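Local coordinates for glutathione S-transferase (Vibrio parahaemolyticus, PDB 7MIQ), which catalyses the conjugation of glutathione to electrophilic compounds, as a Gtt2-class glutathione S-transferase, at the interface of chains A and B. Numbering follows the deposited sequence. Chains: chain A/B, Glutathione S-transferase.

Contacts 1 and 2 are overlapping samples of one repeated, two-fold related contact: both set helix 88-114 of one chain against the partner's thioredoxin-like N-terminal domain, and Met96, Cys64 and Glu65 appear in both with the chains exchanged. Their C-alpha centres lie about 19 Å apart. In contact 3 Trp130 of each chain meets its own copy across the two-fold, from a helix that begins at 127 in chain A and 129 in chain B; its centre is about 24 Å from contact 1 and 29 Å from contact 2. Together they tie the subunits through both domains, consistent with the dimer usual for glutathione S-transferases.

Contact 1: the interface of chains A and B. Residues chain A 96-97, 100, 104; chain B 48-49, 64-65.
A:Met96, A:Trp97, A:Val100 and A:Gln104 lie on one side of helix 88-114 and meet two loop segments of chain B, whose backbone turns to a positive phi of 75° at B:Glu65. In the glutathione S-transferase fold these segments belong to the thioredoxin-like domain that binds glutathione. B:Val48 wedges between two of the helix side chains. Its CG1 methyl sits over one face of the A:Trp97 indole, 3.7 Å from the centroid of the six-membered ring, a CH-pi contact displaced toward the rim. The same methyl also touches A:Val100 CG2 at 3.8 Å. With CG1 anti to the backbone N (chi1 162°), B:Val48 can offer both branches to the indole, CG2 meeting A:Trp97 CZ2 at 3.5 Å. Next to this wedge the A:Met96 thioether approaches B:Cys64. The backbone N of B:Cys64 gives a weak but nearly straight hydrogen bond to A:Met96 SD at 3.4 Å. The sulfur of B:Cys64 is held in turn by the backbone N of B:Asn49, which links the two loops. At the polar end, the A:Gln104 side chain crosses that of B:Asn49 at about a right angle, and its NE2 reaches B:Glu65 OE2 through water 1, standing 2.9 Å from the water. B:Asn49 ND2 binds that same carboxylate oxygen at 2.9 Å from well above the carboxylate plane (62°).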
loop_
_atom_site.group_PDB
_atom_site.type_symbol
_atom_site.label_atom_id
_atom_site.label_comp_id
_atom_site.label_asym_id
_atom_site.label_seq_id
_atom_site.Cartn_x
_atom_site.Cartn_y
_atom_site.Cartn_z
ATOM N N MET A 96 0.323 6.284 -6.952
ATOM C CA MET A 96 0.933 5.300 -7.843
ATOM C C MET A 96 2.376 5.010 -7.448
ATOM O O MET A 96 2.754 3.851 -7.233
ATOM C CB MET A 96 0.864 5.792 -9.290
ATOM C CG MET A 96 1.752 5.010 -10.242
ATOM S SD MET A 96 1.650 5.594 -11.948
ATOM C CE MET A 96 2.205 7.289 -11.788
ATOM N N TRP A 97 3.206 6.053 -7.357
ATOM C CA TRP A 97 4.624 5.827 -7.088
ATOM C C TRP A 97 4.871 5.379 -5.652
ATOM O O TRP A 97 5.838 4.651 -5.395
ATOM C CB TRP A 97 5.430 7.084 -7.407
ATOM C CG TRP A 97 5.747 7.187 -8.868
ATOM C CD1 TRP A 97 5.130 7.978 -9.792
ATOM C CD2 TRP A 97 6.743 6.441 -9.577
ATOM N NE1 TRP A 97 5.690 7.778 -11.034
ATOM C CE2 TRP A 97 6.683 6.840 -10.927
ATOM C CE3 TRP A 97 7.684 5.477 -9.199
ATOM C CZ2 TRP A 97 7.531 6.311 -11.900
ATOM C CZ3 TRP A 97 8.526 4.952 -10.168
ATOM C CH2 TRP A 97 8.443 5.370 -11.501
ATOM N N VAL A 100 4.335 1.634 -5.843
ATOM C CA VAL A 100 5.426 0.999 -6.584
ATOM C C VAL A 100 6.674 0.906 -5.714
ATOM O O VAL A 100 7.290 -0.161 -5.591
ATOM C CB VAL A 100 5.700 1.763 -7.892
ATOM C CG1 VAL A 100 6.998 1.293 -8.516
ATOM C CG2 VAL A 100 4.544 1.575 -8.868
ATOM N N GLN A 104 7.534 -2.937 -4.669
ATOM C CA GLN A 104 8.685 -3.412 -5.425
ATOM C C GLN A 104 10.012 -3.059 -4.767
ATOM O O GLN A 104 11.035 -3.657 -5.111
ATOM C CB GLN A 104 8.637 -2.859 -6.853
ATOM C CG GLN A 104 7.337 -3.194 -7.582
ATOM C CD GLN A 104 7.253 -2.583 -8.969
ATOM O OE1 GLN A 104 8.259 -2.467 -9.668
ATOM N NE2 GLN A 104 6.046 -2.188 -9.373
ATOM N N VAL B 48 4.177 2.007 -15.239
ATOM C CA VAL B 48 5.313 2.026 -14.323
ATOM C C VAL B 48 5.488 0.670 -13.651
ATOM O O VAL B 48 6.614 0.174 -13.514
ATOM C CB VAL B 48 5.140 3.161 -13.299
ATOM C CG1 VAL B 48 6.046 2.951 -12.091
ATOM C CG2 VAL B 48 5.427 4.488 -13.977
ATOM N N ASN B 49 4.389 0.045 -13.228
ATOM C CA ASN B 49 4.460 -1.290 -12.650
ATOM C C ASN B 49 4.346 -2.392 -13.698
ATOM O O ASN B 49 4.437 -3.573 -13.347
ATOM C CB ASN B 49 3.387 -1.470 -11.561
ATOM C CG ASN B 49 1.964 -1.553 -12.113
ATOM O OD1 ASN B 49 1.729 -1.481 -13.318
ATOM N ND2 ASN B 49 1.004 -1.723 -11.211
ATOM N N CYS B 64 -0.938 3.962 -13.316
ATOM C CA CYS B 64 -1.123 2.558 -12.970
ATOM C C CYS B 64 -1.349 2.436 -11.462
ATOM O O CYS B 64 -1.374 3.439 -10.747
ATOM C CB CYS B 64 0.070 1.719 -13.435
ATOM S SG CYS B 64 1.602 1.996 -12.524
ATOM N N GLU B 65 -1.507 1.187 -10.995
ATOM C CA GLU B 65 -1.940 0.831 -9.637
ATOM C C GLU B 65 -3.434 1.080 -9.469
ATOM O O GLU B 65 -3.899 2.213 -9.635
ATOM C CB GLU B 65 -1.155 1.589 -8.556
ATOM C CG GLU B 65 0.297 1.172 -8.422
ATOM C CD GLU B 65 0.446 -0.268 -7.963
ATOM O OE1 GLU B 65 -0.392 -0.728 -7.155
ATOM O OE2 GLU B 65 1.396 -0.938 -8.414
HETATM O O HOH W 1 3.703 -2.231 -7.654
#

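Contact 2: the interface of chains A and B. Residues chain A 63-65, 67-68, 71; chain B 91-92, 95-96, 99.
A:Ala68 packs its methyl against helix 88-114 of chain B, with CB 3.7 Å from B:Met96 CA and in contact with the B:Glu95 side chain as well. B:Met96 fills the neighbouring position, its CG lying 3.5 Å from the carbonyl O of A:Cys64. A:Ile63 CD1 extends the apolar centre to B:Ala92 CB at 3.8 Å. Further out, A:Val67 crosses B:Arg99 at about a right angle and lays its CG2 methyl over the centre of the guanidinium, 3.5 Å from CZ. B:Glu95 fixes the rotation of that guanidinium, since B:Arg99 NE bonds in plane to B:Glu95 OE2 at 2.8 Å. The other carboxylate oxygen faces across the interface. A:Arg71 grips it side-on in a salt bridge, NE at 2.8 Å and NH2 at 2.9 Å from B:Glu95 OE1, both from one face of the carboxylate. The bend at chi3 of A:Arg71 (-59°) turns its guanidinium toward the acid. At the rim, water 2 joins B:Arg99 NH1 to A:Glu65 OE1, 3.2 Å from the latter. The patch lies where helix 66-76 and strand 62-64 of the thioredoxin-like domain rest on the partner's first long C-terminal-domain helix.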
loop_
_atom_site.group_PDB
_atom_site.type_symbol
_atom_site.label_atom_id
_atom_site.label_comp_id
_atom_site.label_asym_id
_atom_site.label_seq_id
_atom_site.Cartn_x
_atom_site.Cartn_y
_atom_site.Cartn_z
ATOM N N ILE A 63 -4.558 5.045 15.634
ATOM C CA ILE A 63 -4.299 4.863 14.211
ATOM C C ILE A 63 -2.932 4.206 14.076
ATOM O O ILE A 63 -1.946 4.715 14.617
ATOM C CB ILE A 63 -4.328 6.206 13.453
ATOM C CG1 ILE A 63 -5.691 6.887 13.612
ATOM C CG2 ILE A 63 -3.987 6.006 11.978
ATOM C CD1 ILE A 63 -5.703 8.349 13.185
ATOM N N CYS A 64 -2.877 3.070 13.384
ATOM C CA CYS A 64 -1.617 2.410 13.063
ATOM C C CYS A 64 -1.371 2.510 11.559
ATOM O O CYS A 64 -2.184 3.078 10.824
ATOM C CB CYS A 64 -1.622 0.957 13.551
ATOM S SG CYS A 64 -2.717 -0.167 12.652
ATOM N N GLU A 65 -0.236 1.945 11.117
ATOM C CA GLU A 65 0.313 2.070 9.760
ATOM C C GLU A 65 0.942 3.444 9.560
ATOM O O GLU A 65 0.263 4.466 9.701
ATOM C CB GLU A 65 -0.744 1.817 8.674
ATOM C CG GLU A 65 -1.178 0.371 8.544
ATOM C CD GLU A 65 -0.051 -0.538 8.085
ATOM O OE1 GLU A 65 0.791 -0.090 7.278
ATOM O OE2 GLU A 65 -0.009 -1.701 8.536
ATOM N N VAL A 67 1.882 5.261 7.023
ATOM C CA VAL A 67 1.303 6.175 6.038
ATOM C C VAL A 67 -0.043 6.713 6.514
ATOM O O VAL A 67 -0.380 7.879 6.268
ATOM C CB VAL A 67 1.187 5.485 4.667
ATOM C CG1 VAL A 67 0.561 6.436 3.646
ATOM C CG2 VAL A 67 2.556 5.032 4.191
ATOM N N ALA A 68 -0.833 5.884 7.199
ATOM C CA ALA A 68 -2.114 6.355 7.722
ATOM C C ALA A 68 -1.914 7.397 8.816
ATOM O O ALA A 68 -2.680 8.367 8.911
ATOM C CB ALA A 68 -2.931 5.173 8.243
ATOM N N ARG A 71 -1.041 10.581 7.033
ATOM C CA ARG A 71 -2.200 11.216 6.413
ATOM C C ARG A 71 -3.003 12.011 7.436
ATOM O O ARG A 71 -3.453 13.128 7.151
ATOM C CB ARG A 71 -3.082 10.172 5.724
ATOM C CG ARG A 71 -4.251 10.795 4.957
ATOM C CD ARG A 71 -5.072 9.779 4.162
ATOM N NE ARG A 71 -4.275 9.057 3.177
ATOM C CZ ARG A 71 -3.858 9.565 2.024
ATOM N NH1 ARG A 71 -4.118 10.818 1.685
ATOM N NH2 ARG A 71 -3.156 8.799 1.194
ATOM N N ARG B 91 -10.567 9.324 6.807
ATOM C CA ARG B 91 -9.539 9.209 5.776
ATOM C C ARG B 91 -8.322 8.458 6.300
ATOM O O ARG B 91 -7.725 7.653 5.576
ATOM C CB ARG B 91 -9.148 10.595 5.258
ATOM C CG ARG B 91 -10.172 11.180 4.286
ATOM C CD ARG B 91 -9.679 12.451 3.601
ATOM N NE ARG B 91 -9.730 13.619 4.475
ATOM C CZ ARG B 91 -10.825 14.324 4.722
ATOM N NH1 ARG B 91 -11.998 13.985 4.209
ATOM N NH2 ARG B 91 -10.745 15.398 5.503
ATOM N N ALA B 92 -7.952 8.693 7.562
ATOM C CA ALA B 92 -6.828 7.972 8.156
ATOM C C ALA B 92 -7.197 6.526 8.473
ATOM O O ALA B 92 -6.361 5.624 8.342
ATOM C CB ALA B 92 -6.353 8.691 9.419
ATOM N N GLU B 95 -7.120 4.613 5.204
ATOM C CA GLU B 95 -5.729 4.307 4.869
ATOM C C GLU B 95 -5.195 3.162 5.720
ATOM O O GLU B 95 -4.539 2.244 5.207
ATOM C CB GLU B 95 -4.857 5.554 5.049
ATOM C CG GLU B 95 -3.423 5.391 4.547
ATOM C CD GLU B 95 -3.335 5.420 3.035
ATOM O OE1 GLU B 95 -3.913 6.345 2.430
ATOM O OE2 GLU B 95 -2.709 4.509 2.455
ATOM N N MET B 96 -5.478 3.196 7.025
ATOM C CA MET B 96 -4.989 2.158 7.927
ATOM C C MET B 96 -5.557 0.794 7.564
ATOM O O MET B 96 -4.811 -0.173 7.375
ATOM C CB MET B 96 -5.345 2.518 9.370
ATOM C CG MET B 96 -5.191 1.370 10.350
ATOM S SD MET B 96 -5.652 1.820 12.036
ATOM C CE MET B 96 -7.327 2.402 11.819
ATOM N N ARG B 99 -4.420 -0.709 4.075
ATOM C CA ARG B 99 -3.096 -1.323 4.070
ATOM C C ARG B 99 -3.089 -2.638 4.838
ATOM O O ARG B 99 -2.401 -3.589 4.449
ATOM C CB ARG B 99 -2.079 -0.343 4.649
ATOM C CG ARG B 99 -1.916 0.885 3.762
ATOM C CD ARG B 99 -1.040 1.961 4.370
ATOM N NE ARG B 99 -0.642 2.891 3.319
ATOM C CZ ARG B 99 0.438 2.740 2.566
ATOM N NH1 ARG B 99 1.308 1.769 2.794
ATOM N NH2 ARG B 99 0.650 3.580 1.557
HETATM O O HOH W 2 1.351 -0.778 4.220
#

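Contact 3: the interface of chains A and B. Residues chain A 121-123, 130; chain B 129-130, 133.
B:Trp130, with 101 Å² hidden by the partner, stacks on its own counterpart A:Trp130, while A:Gln121 packs against the other part of its indole. The two indoles overlap in a tilted stack with planes 28° apart. The six-membered ring of A:Trp130 lies over the five-membered ring of B:Trp130, their centroids separated by 3.8 Å. Overlap toward the rims brings A:Trp130 CZ2 to 3.4 Å from B:Trp130 CE2. Each side chain has CG anti to its backbone N (chi1 -177° in chain B), which carries the indole away from its helix toward the partner. A:Gln121, with 74 Å² of its own surface hidden, crosses the B:Trp130 side chain at about a right angle and rests CB 3.7 Å from CE3 near the benzo edge. The chain bends at chi2 (54°), and CG then passes to B:Glu133, 3.8 Å from the CG of that residue. On the same side of the B:Trp130 ring as A:Trp130, near the root of the side chain, A:Asp122 CA meets B:Trp130 CB at 3.4 Å. A weak, bent hydrogen bond runs from B:Trp130 N to A:Asp122 O, at 2.9 Å, with the loop's carbonyl at the first turn of helix 129-151. The site is an aromatic pair flanked by polar loop residues that appears to join the C-terminal domains near the two-fold.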
loop_
_atom_site.group_PDB
_atom_site.type_symbol
_atom_site.label_atom_id
_atom_site.label_comp_id
_atom_site.label_asym_id
_atom_site.label_seq_id
_atom_site.Cartn_x
_atom_site.Cartn_y
_atom_site.Cartn_z
ATOM N N GLN A 121 10.820 -20.640 2.909
ATOM C CA GLN A 121 9.740 -19.702 2.636
ATOM C C GLN A 121 9.821 -19.136 1.219
ATOM O O GLN A 121 9.450 -17.990 0.978
ATOM C CB GLN A 121 9.745 -18.568 3.662
ATOM C CG GLN A 121 8.784 -18.787 4.822
ATOM C CD GLN A 121 9.000 -20.116 5.524
ATOM O OE1 GLN A 121 10.050 -20.352 6.122
ATOM N NE2 GLN A 121 8.005 -20.992 5.452
ATOM N N ASP A 122 10.323 -19.943 0.286
ATOM C CA ASP A 122 10.159 -19.659 -1.135
ATOM C C ASP A 122 9.548 -20.892 -1.789
ATOM O O ASP A 122 9.143 -21.822 -1.087
ATOM C CB ASP A 122 11.486 -19.269 -1.788
ATOM C CG ASP A 122 11.290 -18.438 -3.047
ATOM O OD1 ASP A 122 10.125 -18.225 -3.446
ATOM O OD2 ASP A 122 12.300 -17.994 -3.634
ATOM N N ARG A 123 9.458 -20.921 -3.117
ATOM C CA ARG A 123 8.872 -22.077 -3.793
ATOM C C ARG A 123 9.785 -23.280 -3.592
ATOM O O ARG A 123 10.841 -23.389 -4.219
ATOM C CB ARG A 123 8.634 -21.782 -5.272
ATOM C CG ARG A 123 9.801 -21.152 -6.025
ATOM C CD ARG A 123 10.386 -22.117 -7.053
ATOM N NE ARG A 123 11.241 -23.123 -6.434
ATOM C CZ ARG A 123 11.753 -24.170 -7.066
ATOM N NH1 ARG A 123 11.497 -24.400 -8.344
ATOM N NH2 ARG A 123 12.540 -25.009 -6.400
ATOM N N TRP A 130 14.252 -17.274 0.352
ATOM C CA TRP A 130 13.302 -16.184 0.168
ATOM C C TRP A 130 13.978 -14.831 0.351
ATOM O O TRP A 130 13.681 -13.880 -0.383
ATOM C CB TRP A 130 12.126 -16.335 1.133
ATOM C CG TRP A 130 11.095 -15.244 1.011
ATOM C CD1 TRP A 130 10.656 -14.416 2.004
ATOM C CD2 TRP A 130 10.383 -14.858 -0.175
ATOM N NE1 TRP A 130 9.714 -13.544 1.514
ATOM C CE2 TRP A 130 9.528 -13.794 0.179
ATOM C CE3 TRP A 130 10.383 -15.310 -1.499
ATOM C CZ2 TRP A 130 8.684 -13.176 -0.742
ATOM C CZ3 TRP A 130 9.545 -14.694 -2.412
ATOM C CH2 TRP A 130 8.707 -13.639 -2.028
ATOM N N ALA B 129 6.462 -23.846 -0.755
ATOM C CA ALA B 129 6.647 -23.508 0.653
ATOM C C ALA B 129 6.279 -22.055 0.942
ATOM O O ALA B 129 5.762 -21.757 2.025
ATOM C CB ALA B 129 8.086 -23.791 1.081
ATOM N N TRP B 130 6.535 -21.142 0.002
ATOM C CA TRP B 130 6.115 -19.759 0.205
ATOM C C TRP B 130 4.620 -19.597 -0.019
ATOM O O TRP B 130 3.964 -18.826 0.690
ATOM C CB TRP B 130 6.888 -18.818 -0.718
ATOM C CG TRP B 130 6.563 -17.356 -0.533
ATOM C CD1 TRP B 130 6.195 -16.472 -1.506
ATOM C CD2 TRP B 130 6.574 -16.612 0.698
ATOM N NE1 TRP B 130 5.980 -15.228 -0.963
ATOM C CE2 TRP B 130 6.204 -15.288 0.388
ATOM C CE3 TRP B 130 6.857 -16.938 2.030
ATOM C CZ2 TRP B 130 6.112 -14.291 1.359
ATOM C CZ3 TRP B 130 6.767 -15.946 2.991
ATOM C CH2 TRP B 130 6.397 -14.640 2.651
ATOM N N GLU B 133 3.100 -20.811 3.100
ATOM C CA GLU B 133 3.270 -19.797 4.134
ATOM C C GLU B 133 2.327 -18.623 3.906
ATOM O O GLU B 133 1.733 -18.098 4.855
ATOM C CB GLU B 133 4.724 -19.324 4.171
ATOM C CG GLU B 133 4.997 -18.202 5.157
ATOM C CD GLU B 133 4.838 -18.637 6.600
ATOM O OE1 GLU B 133 4.963 -19.849 6.876
ATOM O OE2 GLU B 133 4.584 -17.765 7.459
#